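D-alanyl-D-alanine carboxypeptidase (Vibrio cholerae, PDB 5TR7) probably removes the terminal D-alanine from peptidoglycan precursor peptides, as a serine carboxypeptidase of the S11 family of penicillin-binding proteins. Local coordinates at residues A[64-69]-A[103-108]; A[75-80]-A[174-179]; A[95-100]-A[181-186]. One frame throughout, in Å; residues are numbered along the deposited sequence.

Interaction 1: A[64-69]-A[103-108]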
loop_
_atom_site.group_PDB
_atom_site.type_symbol
_atom_site.label_atom_id
_atom_site.label_comp_id
_atom_site.label_asym_id
_atom_site.label_seq_id
_atom_site.Cartn_x
_atom_site.Cartn_y
_atom_site.Cartn_z
ATOM N N LYS A 64 -17.244 -6.734 15.885
ATOM C CA LYS A 64 -16.419 -6.606 17.083
ATOM C C LYS A 64 -14.937 -6.518 16.719
ATOM O O LYS A 64 -14.170 -5.863 17.394
ATOM C CB LYS A 64 -16.494 -7.887 17.943
ATOM C CG LYS A 64 -17.763 -8.152 18.741
ATOM C CD LYS A 64 -17.569 -9.406 19.628
ATOM C CE LYS A 64 -18.604 -9.553 20.742
ATOM N NZ LYS A 64 -18.218 -10.683 21.634
ATOM N N ASN A 65 -14.539 -7.225 15.671
ATOM C CA ASN A 65 -13.147 -7.286 15.267
ATOM C C ASN A 65 -12.667 -6.055 14.551
ATOM O O ASN A 65 -11.500 -5.777 14.571
ATOM C CB ASN A 65 -12.926 -8.466 14.382
ATOM C CG ASN A 65 -13.262 -9.741 15.056
ATOM O OD1 ASN A 65 -13.103 -9.900 16.273
ATOM N ND2 ASN A 65 -13.746 -10.652 14.287
ATOM N N ALA A 66 -13.571 -5.336 13.910
ATOM C CA ALA A 66 -13.255 -4.089 13.273
ATOM C C ALA A 66 -13.358 -2.863 14.272
ATOM O O ALA A 66 -13.078 -1.732 13.912
ATOM C CB ALA A 66 -14.202 -3.932 12.085
ATOM N N TRP A 67 -13.803 -3.106 15.497
ATOM C CA TRP A 67 -13.984 -2.070 16.497
ATOM C C TRP A 67 -12.689 -1.279 16.725
ATOM O O TRP A 67 -11.593 -1.856 16.950
ATOM C CB TRP A 67 -14.434 -2.745 17.804
ATOM C CG TRP A 67 -15.015 -2.007 18.976
ATOM C CD1 TRP A 67 -15.205 -2.531 20.248
ATOM C CD2 TRP A 67 -15.443 -0.637 19.046
ATOM N NE1 TRP A 67 -15.765 -1.584 21.071
ATOM C CE2 TRP A 67 -15.946 -0.422 20.362
ATOM C CE3 TRP A 67 -15.529 0.410 18.109
ATOM C CZ2 TRP A 67 -16.453 0.832 20.785
ATOM C CZ3 TRP A 67 -16.057 1.660 18.524
ATOM C CH2 TRP A 67 -16.512 1.851 19.852
ATOM N N ALA A 68 -12.837 0.038 16.615
ATOM C CA ALA A 68 -11.757 0.995 16.826
ATOM C C ALA A 68 -10.982 0.652 18.069
ATOM O O ALA A 68 -9.764 0.847 18.103
ATOM C CB ALA A 68 -12.310 2.397 16.969
ATOM N N LYS A 69 -11.705 0.149 19.065
ATOM C CA LYS A 69 -11.135 -0.258 20.342
ATOM C C LYS A 69 -9.986 -1.252 20.215
ATOM O O LYS A 69 -9.113 -1.303 21.097
ATOM C CB LYS A 69 -12.212 -0.804 21.301
ATOM C CG LYS A 69 -11.620 -1.208 22.650
ATOM C CD LYS A 69 -12.540 -1.371 23.850
ATOM C CE LYS A 69 -11.601 -1.463 25.060
ATOM N NZ LYS A 69 -12.255 -1.441 26.392
ATOM N N CYS A 103 -9.614 -2.186 7.363
ATOM C CA CYS A 103 -9.003 -3.380 6.748
ATOM C C CYS A 103 -9.711 -4.625 7.193
ATOM O O CYS A 103 -10.123 -5.452 6.368
ATOM C CB CYS A 103 -7.524 -3.533 7.082
ATOM S SG CYS A 103 -6.455 -2.352 6.264
ATOM N N VAL A 104 -9.921 -4.721 8.490
ATOM C CA VAL A 104 -10.593 -5.903 9.022
ATOM C C VAL A 104 -12.034 -5.994 8.569
ATOM O O VAL A 104 -12.501 -7.098 8.278
ATOM C CB VAL A 104 -10.513 -5.970 10.536
ATOM C CG1 VAL A 104 -11.284 -7.190 11.048
ATOM C CG2 VAL A 104 -9.066 -6.046 10.965
ATOM N N ALA A 105 -12.727 -4.852 8.481
ATOM C CA ALA A 105 -14.118 -4.883 8.033
ATOM C C ALA A 105 -14.246 -5.349 6.602
ATOM O O ALA A 105 -15.165 -6.141 6.285
ATOM C CB ALA A 105 -14.790 -3.546 8.202
ATOM N N MET A 106 -13.360 -4.874 5.729
ATOM C CA MET A 106 -13.404 -5.345 4.308
ATOM C C MET A 106 -12.999 -6.807 4.197
ATOM O O MET A 106 -13.581 -7.574 3.439
ATOM C CB MET A 106 -12.554 -4.487 3.368
ATOM C CG MET A 106 -13.178 -3.113 3.082
ATOM S SD MET A 106 -14.820 -3.251 2.309
ATOM C CE MET A 106 -14.440 -4.123 0.777
ATOM N N ALA A 107 -12.025 -7.199 4.998
ATOM C CA ALA A 107 -11.565 -8.573 5.002
ATOM C C ALA A 107 -12.745 -9.503 5.271
ATOM O O ALA A 107 -12.997 -10.486 4.535
ATOM C CB ALA A 107 -10.473 -8.736 6.046
ATOM N N GLU A 108 -13.527 -9.130 6.287
ATOM C CA GLU A 108 -14.686 -9.911 6.661
ATOM C C GLU A 108 -15.787 -9.853 5.618
ATOM O O GLU A 108 -16.412 -10.869 5.336
ATOM C CB GLU A 108 -15.222 -9.504 8.034
ATOM C CG GLU A 108 -14.290 -9.806 9.187
ATOM C CD GLU A 108 -14.860 -9.411 10.553
ATOM O OE1 GLU A 108 -15.855 -8.615 10.663
ATOM O OE2 GLU A 108 -14.337 -9.959 11.547
#
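Helix 100-111 of the penicillin-binding, serine peptidase S11 domain is flanked here by the loop that joins strands 59-61 and 84-86, and Asn65 and Ala66 of that loop meet Val104, Ala105 and Glu108, one side of two successive helical turns. The backbones come close, with 5.3 Å between Ala66 CA and Val104 CA. Ala66 CB sits 3.9 Å from Ala105 CB, a methyl-to-methyl contact in a buried setting that Leu90 of helix 87-95 helps to close. Beside it, Val104 CG1, anti to its backbone N (chi1 177°), reaches to 3.8 Å from Asn65 O, with Asn65 CB almost as near. Phe71 and His139 also touch the valine.

The polar part lies at the more exposed margin. The side chain of Glu108 runs extended beyond CG and crosses that of Asn65 at roughly a right angle, the carboxylate plane turned 71° from the amide plane. Glu108 OE1 is hydrogen-bonded to Ser63 OG, which also bonds to Asn65 N, so serine and asparagine grip separate carboxylate oxygens. Asn65 ND2 donates to Glu108 OE2 at 2.9 Å, an almost straight bond (170°) that stays in the amide plane.

Interaction 2: A[75-80]-A[174-179]; sequences SKMFVE and QKFTYN
Residues 75-80, an irregular length of loop, pass strand 175-178 with their closest backbone approach at Met77 and Tyr178, whose CA atoms are 6.8 Å apart, and no hydrogen bond joins the two segments. The contact is made chiefly by side chains. Met77 is extended throughout, with CG anti to the backbone N (chi1 176°), and it crosses the Tyr178 side chain at about a right angle. Its terminal methyl comes down on one face of the phenol ring: CE is 3.8 Å from the Tyr178 ring centroid, 22° off the normal, a CH-pi contact displaced toward CG of the ring. SD follows obliquely at 5.0 Å from the same centroid, which makes this a Met-aromatic contact. Asn179 CB of the tyrosine's own segment lies over the opposite face, offset toward the rim, so a methylene and a methyl flank the ring.

Met77 O approaches Tyr178 CD2 at 3.4 Å, while Phe78 O lies in the ring plane at the edge, 3.7 Å from Tyr178 CE2. Val79 CG2 adds an oblique contact with that same carbon. Met77 CE also reaches the edge of the second ring, 4.1 Å from Phe176 CE2, and thus bridges two aromatic side chains of the strand.

Leu90 and Val85 lie against Met77 and Val79, so the methionine links the hairpin of strands 175-178 and 181-184 to helix 87-95 and strand 84-86. The loop is fixed separately by Asp101, whose carboxylate accepts the backbone N-H groups of Met77, Phe78 and Val79. Between these two segments, then, cohesion comes from dispersion and weak C-H contacts, while directional bonds to other parts of the domain set the loop's course.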
loop_
_atom_site.group_PDB
_atom_site.type_symbol
_atom_site.label_atom_id
_atom_site.label_comp_id
_atom_site.label_asym_id
_atom_site.label_seq_id
_atom_site.Cartn_x
_atom_site.Cartn_y
_atom_site.Cartn_z
ATOM N N SER A 75 -3.382 4.037 13.167
ATOM C CA SER A 75 -4.270 4.742 12.329
ATOM C C SER A 75 -5.614 3.971 12.170
ATOM O O SER A 75 -5.662 2.714 12.056
ATOM C CB SER A 75 -3.515 4.961 11.002
ATOM O OG SER A 75 -4.323 5.677 10.136
ATOM N N LYS A 76 -6.695 4.764 12.220
ATOM C CA LYS A 76 -8.076 4.295 12.132
ATOM C C LYS A 76 -8.974 5.180 11.322
ATOM O O LYS A 76 -8.790 6.423 11.275
ATOM C CB LYS A 76 -8.696 4.313 13.520
ATOM C CG LYS A 76 -8.135 3.322 14.541
ATOM C CD LYS A 76 -8.623 3.680 15.961
ATOM C CE LYS A 76 -7.896 4.919 16.529
ATOM N NZ LYS A 76 -6.493 4.682 16.926
ATOM N N MET A 77 -9.993 4.554 10.715
ATOM C CA MET A 77 -11.027 5.297 10.000
ATOM C C MET A 77 -12.087 5.804 11.000
ATOM O O MET A 77 -12.831 6.774 10.739
ATOM C CB MET A 77 -11.680 4.378 8.986
ATOM C CG MET A 77 -12.867 5.011 8.216
ATOM S SD MET A 77 -13.352 3.878 6.933
ATOM C CE MET A 77 -14.837 4.747 6.397
ATOM N N PHE A 78 -12.114 5.136 12.157
ATOM C CA PHE A 78 -13.028 5.396 13.261
ATOM C C PHE A 78 -14.404 4.813 13.050
ATOM O O PHE A 78 -15.414 5.479 13.174
ATOM C CB PHE A 78 -13.053 6.847 13.699
ATOM C CG PHE A 78 -11.755 7.272 14.293
ATOM C CD1 PHE A 78 -11.424 6.885 15.581
ATOM C CD2 PHE A 78 -10.853 7.966 13.552
ATOM C CE1 PHE A 78 -10.220 7.214 16.131
ATOM C CE2 PHE A 78 -9.627 8.325 14.110
ATOM C CZ PHE A 78 -9.323 7.954 15.406
ATOM N N VAL A 79 -14.389 3.527 12.747
ATOM C CA VAL A 79 -15.589 2.808 12.465
ATOM C C VAL A 79 -16.181 2.210 13.743
ATOM O O VAL A 79 -15.439 1.761 14.622
ATOM C CB VAL A 79 -15.167 1.839 11.333
ATOM C CG1 VAL A 79 -15.636 0.431 11.472
ATOM C CG2 VAL A 79 -15.440 2.504 9.990
ATOM N N GLU A 80 -17.506 2.232 13.846
ATOM C CA GLU A 80 -18.232 1.677 15.021
ATOM C C GLU A 80 -19.018 0.378 14.850
ATOM O O GLU A 80 -19.802 0.227 13.932
ATOM C CB GLU A 80 -19.205 2.688 15.575
ATOM C CG GLU A 80 -18.524 3.971 16.073
ATOM C CD GLU A 80 -19.406 4.786 16.994
ATOM O OE1 GLU A 80 -19.928 4.146 17.929
ATOM O OE2 GLU A 80 -19.545 6.027 16.803
ATOM N N GLN A 174 -5.981 12.896 -1.918
ATOM C CA GLN A 174 -5.176 13.522 -0.851
ATOM C C GLN A 174 -5.757 13.493 0.514
ATOM O O GLN A 174 -5.022 13.728 1.530
ATOM C CB GLN A 174 -4.922 14.997 -1.251
ATOM C CG GLN A 174 -4.002 15.064 -2.463
ATOM C CD GLN A 174 -3.572 16.482 -2.854
ATOM O OE1 GLN A 174 -4.108 17.482 -2.416
ATOM N NE2 GLN A 174 -2.591 16.549 -3.671
ATOM N N LYS A 175 -7.072 13.293 0.573
ATOM C CA LYS A 175 -7.714 13.255 1.875
ATOM C C LYS A 175 -9.043 12.571 1.828
ATOM O O LYS A 175 -9.583 12.337 0.779
ATOM C CB LYS A 175 -7.944 14.658 2.379
ATOM C CG LYS A 175 -8.880 15.514 1.556
ATOM C CD LYS A 175 -8.542 16.988 1.987
ATOM C CE LYS A 175 -9.388 18.036 1.333
ATOM N NZ LYS A 175 -10.752 18.066 1.922
ATOM N N PHE A 176 -9.539 12.263 3.010
ATOM C CA PHE A 176 -10.811 11.608 3.117
ATOM C C PHE A 176 -11.340 11.903 4.481
ATOM O O PHE A 176 -10.603 11.862 5.465
ATOM C CB PHE A 176 -10.671 10.108 2.969
ATOM C CG PHE A 176 -11.956 9.381 3.011
ATOM C CD1 PHE A 176 -12.911 9.603 2.030
ATOM C CD2 PHE A 176 -12.169 8.379 3.954
ATOM C CE1 PHE A 176 -14.114 8.899 2.063
ATOM C CE2 PHE A 176 -13.351 7.648 3.969
ATOM C CZ PHE A 176 -14.332 7.916 3.052
ATOM N N THR A 177 -12.621 12.212 4.496
ATOM C CA THR A 177 -13.396 12.462 5.666
ATOM C C THR A 177 -14.438 11.327 5.924
ATOM O O THR A 177 -15.184 10.935 5.031
ATOM C CB THR A 177 -14.158 13.768 5.473
ATOM O OG1 THR A 177 -13.207 14.786 5.232
ATOM C CG2 THR A 177 -15.003 14.131 6.724
ATOM N N TYR A 178 -14.462 10.854 7.163
ATOM C CA TYR A 178 -15.449 9.909 7.634
ATOM C C TYR A 178 -15.863 10.307 9.053
ATOM O O TYR A 178 -15.019 10.554 9.938
ATOM C CB TYR A 178 -14.985 8.448 7.590
ATOM C CG TYR A 178 -16.054 7.551 8.132
ATOM C CD1 TYR A 178 -17.248 7.330 7.421
ATOM C CD2 TYR A 178 -15.915 6.973 9.373
ATOM C CE1 TYR A 178 -18.265 6.526 7.942
ATOM C CE2 TYR A 178 -16.919 6.197 9.914
ATOM C CZ TYR A 178 -18.076 5.954 9.185
ATOM O OH TYR A 178 -19.016 5.199 9.770
ATOM N N ASN A 179 -17.184 10.446 9.231
ATOM C CA ASN A 179 -17.764 10.762 10.475
ATOM C C ASN A 179 -17.218 12.095 11.049
ATOM O O ASN A 179 -17.075 12.263 12.221
ATOM C CB ASN A 179 -17.506 9.589 11.428
ATOM C CG ASN A 179 -18.590 9.447 12.472
ATOM O OD1 ASN A 179 -19.731 9.757 12.249
ATOM N ND2 ASN A 179 -18.242 8.939 13.572
#

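Interaction 3: A[95-100]-A[181-186]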
loop_
_atom_site.group_PDB
_atom_site.type_symbol
_atom_site.label_atom_id
_atom_site.label_comp_id
_atom_site.label_asym_id
_atom_site.label_seq_id
_atom_site.Cartn_x
_atom_site.Cartn_y
_atom_site.Cartn_z
ATOM N N ILE A 95 -6.975 2.991 2.067
ATOM C CA ILE A 95 -5.995 3.519 1.185
ATOM C C ILE A 95 -5.494 4.899 1.583
ATOM O O ILE A 95 -4.325 5.136 1.577
ATOM C CB ILE A 95 -6.572 3.551 -0.254
ATOM C CG1 ILE A 95 -6.688 2.110 -0.797
ATOM C CG2 ILE A 95 -5.710 4.419 -1.181
ATOM C CD1 ILE A 95 -7.551 2.009 -2.067
ATOM N N ILE A 96 -6.397 5.807 1.846
ATOM C CA ILE A 96 -6.013 7.154 2.160
ATOM C C ILE A 96 -5.640 7.343 3.623
ATOM O O ILE A 96 -4.672 8.021 3.932
ATOM C CB ILE A 96 -7.159 8.101 1.775
ATOM C CG1 ILE A 96 -7.519 7.871 0.283
ATOM C CG2 ILE A 96 -6.757 9.568 2.034
ATOM C CD1 ILE A 96 -8.769 8.609 -0.217
ATOM N N GLN A 97 -6.437 6.790 4.502
ATOM C CA GLN A 97 -6.260 6.984 5.928
ATOM C C GLN A 97 -5.431 5.876 6.536
ATOM O O GLN A 97 -5.044 5.990 7.678
ATOM C CB GLN A 97 -7.613 7.013 6.644
ATOM C CG GLN A 97 -8.657 7.957 6.057
ATOM C CD GLN A 97 -9.911 8.036 6.876
ATOM O OE1 GLN A 97 -10.373 7.021 7.402
ATOM N NE2 GLN A 97 -10.499 9.251 6.974
ATOM N N SER A 98 -5.226 4.766 5.827
ATOM C CA SER A 98 -4.416 3.670 6.361
ATOM C C SER A 98 -5.101 3.124 7.615
ATOM O O SER A 98 -4.458 2.740 8.594
ATOM C CB SER A 98 -2.978 4.210 6.673
ATOM O OG SER A 98 -2.074 3.142 6.642
ATOM N N GLY A 99 -6.420 3.050 7.588
ATOM C CA GLY A 99 -7.157 2.607 8.781
ATOM C C GLY A 99 -7.187 1.094 8.974
ATOM O O GLY A 99 -7.675 0.378 8.127
ATOM N N ASN A 100 -6.613 0.605 10.059
ATOM C CA ASN A 100 -6.597 -0.819 10.341
ATOM C C ASN A 100 -7.986 -1.423 10.556
ATOM O O ASN A 100 -8.213 -2.603 10.231
ATOM C CB ASN A 100 -5.786 -1.098 11.602
ATOM C CG ASN A 100 -4.326 -0.799 11.461
ATOM O OD1 ASN A 100 -3.791 -0.713 10.385
ATOM N ND2 ASN A 100 -3.686 -0.637 12.574
ATOM N N ILE A 181 -14.349 13.368 10.666
ATOM C CA ILE A 181 -12.908 13.242 10.888
ATOM C C ILE A 181 -12.190 13.179 9.533
ATOM O O ILE A 181 -12.402 12.220 8.760
ATOM C CB ILE A 181 -12.585 12.003 11.729
ATOM C CG1 ILE A 181 -13.307 12.155 13.096
ATOM C CG2 ILE A 181 -11.068 11.875 11.921
ATOM C CD1 ILE A 181 -13.239 10.931 13.976
ATOM N N THR A 182 -11.391 14.230 9.242
ATOM C CA THR A 182 -10.658 14.360 8.000
ATOM C C THR A 182 -9.231 13.949 8.228
ATOM O O THR A 182 -8.605 14.410 9.165
ATOM C CB THR A 182 -10.692 15.791 7.463
ATOM O OG1 THR A 182 -12.027 16.131 7.134
ATOM C CG2 THR A 182 -9.872 15.959 6.161
ATOM N N GLN A 183 -8.708 13.056 7.375
ATOM C CA GLN A 183 -7.333 12.595 7.480
ATOM C C GLN A 183 -6.725 12.731 6.091
ATOM O O GLN A 183 -7.397 12.552 5.079
ATOM C CB GLN A 183 -7.279 11.164 7.984
ATOM C CG GLN A 183 -8.201 10.965 9.176
ATOM C CD GLN A 183 -8.007 9.655 9.946
ATOM O OE1 GLN A 183 -6.915 9.389 10.378
ATOM N NE2 GLN A 183 -9.090 8.912 10.234
ATOM N N TYR A 184 -5.460 13.100 6.077
ATOM C CA TYR A 184 -4.687 13.270 4.884
ATOM C C TYR A 184 -3.904 12.059 4.471
ATOM O O TYR A 184 -3.428 11.304 5.261
ATOM C CB TYR A 184 -3.706 14.484 5.006
ATOM C CG TYR A 184 -4.496 15.741 4.971
ATOM C CD1 TYR A 184 -5.062 16.244 6.143
ATOM C CD2 TYR A 184 -4.849 16.344 3.753
ATOM C CE1 TYR A 184 -5.884 17.370 6.122
ATOM C CE2 TYR A 184 -5.671 17.464 3.719
ATOM C CZ TYR A 184 -6.175 17.974 4.908
ATOM O OH TYR A 184 -6.981 19.073 4.853
ATOM N N ASN A 185 -3.750 11.928 3.168
ATOM C CA ASN A 185 -2.904 10.923 2.616
ATOM C C ASN A 185 -1.487 11.309 3.007
ATOM O O ASN A 185 -1.085 12.423 2.730
ATOM C CB ASN A 185 -3.047 10.925 1.082
ATOM C CG ASN A 185 -2.455 9.751 0.460
ATOM O OD1 ASN A 185 -1.374 9.309 0.863
ATOM N ND2 ASN A 185 -3.179 9.185 -0.553
ATOM N N ARG A 186 -0.768 10.425 3.679
ATOM C CA ARG A 186 0.611 10.626 4.142
ATOM C C ARG A 186 1.655 10.594 3.034
ATOM O O ARG A 186 2.836 10.810 3.289
ATOM C CB ARG A 186 0.942 9.491 5.140
ATOM C CG ARG A 186 0.371 9.549 6.538
ATOM C CD ARG A 186 1.465 10.008 7.541
ATOM N NE ARG A 186 1.424 9.221 8.780
ATOM C CZ ARG A 186 2.442 9.004 9.636
ATOM N NH1 ARG A 186 2.253 8.232 10.686
ATOM N NH2 ARG A 186 3.653 9.475 9.467
#
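Gln97 meets Gln183 by laying one extended side chain across another at about a right angle. Starting from CB, the Gln97 chain has CG anti to its carbonyl carbon (chi1 -51°), and this CG packs 4.0 Å from Gln183 CB. The next atom, CD, lies 3.6 Å from Gln183 NE2, the two amide planes being inclined by 46°. At the tip OE1 is likewise near Gln183 NE2, whereas NE2 rests 3.6 Å from Gln183 CG. No hydrogen bond forms between the two amides. Each is engaged elsewhere: Gln97 NE2 donates to Phe176 O of the neighbouring strand, and Gln183 NE2 to Lys76 O.

Gln97 thereby ties the hairpin of strands 175-178 and 181-184 to the turn between helices 87-95 and 100-111. There Ser98, Gly99 and Asn100 fit the SxN motif of penicillin-binding proteins; Ser98 is a predicted active-site residue distinct from the predicted nucleophile Ser35. Ser98 OG is hydrogen-bonded to Lys201 NZ of the probable K(T/S)G-type motif, and Asn100 OD1 to Lys38 NZ of the SxxK motif.

One residue before Gln97, Ile96 packs against the end of the hairpin. Its CG2 touches Asn185 CB at 4.1 Å, and Ile96 O is 3.6 Å from Asn185 CA. The Asn185 amide reaches both ways, ND2 bonding to Glu173 O ahead of the partner strand and OD1 to Asn187 N in its own loop.

All three contacts lie in the S11 peptidase domain, and their segments alternate along the chain: 64-69, 75-80, 95-100, 103-108, then 174-179 and 181-186. Interactions 2 and 3 have centres 6 Å apart and share the two-stranded antiparallel sheet of 175-178 and 181-184; Thr177 and Thr182 join its strands through their hydroxyls. Interaction 1 is 13 Å from interaction 2, centre to centre, and 16 Å from interaction 3. It meets interaction 2 where Trp67 and Ala68 pack on Lys76, Val79 and Glu80. One loop, between strands 59-61 and 84-86, therefore packs on both helix 100-111 and the hairpin, and the hairpin in turn packs on the turn bearing Ser98, a predicted active-site residue.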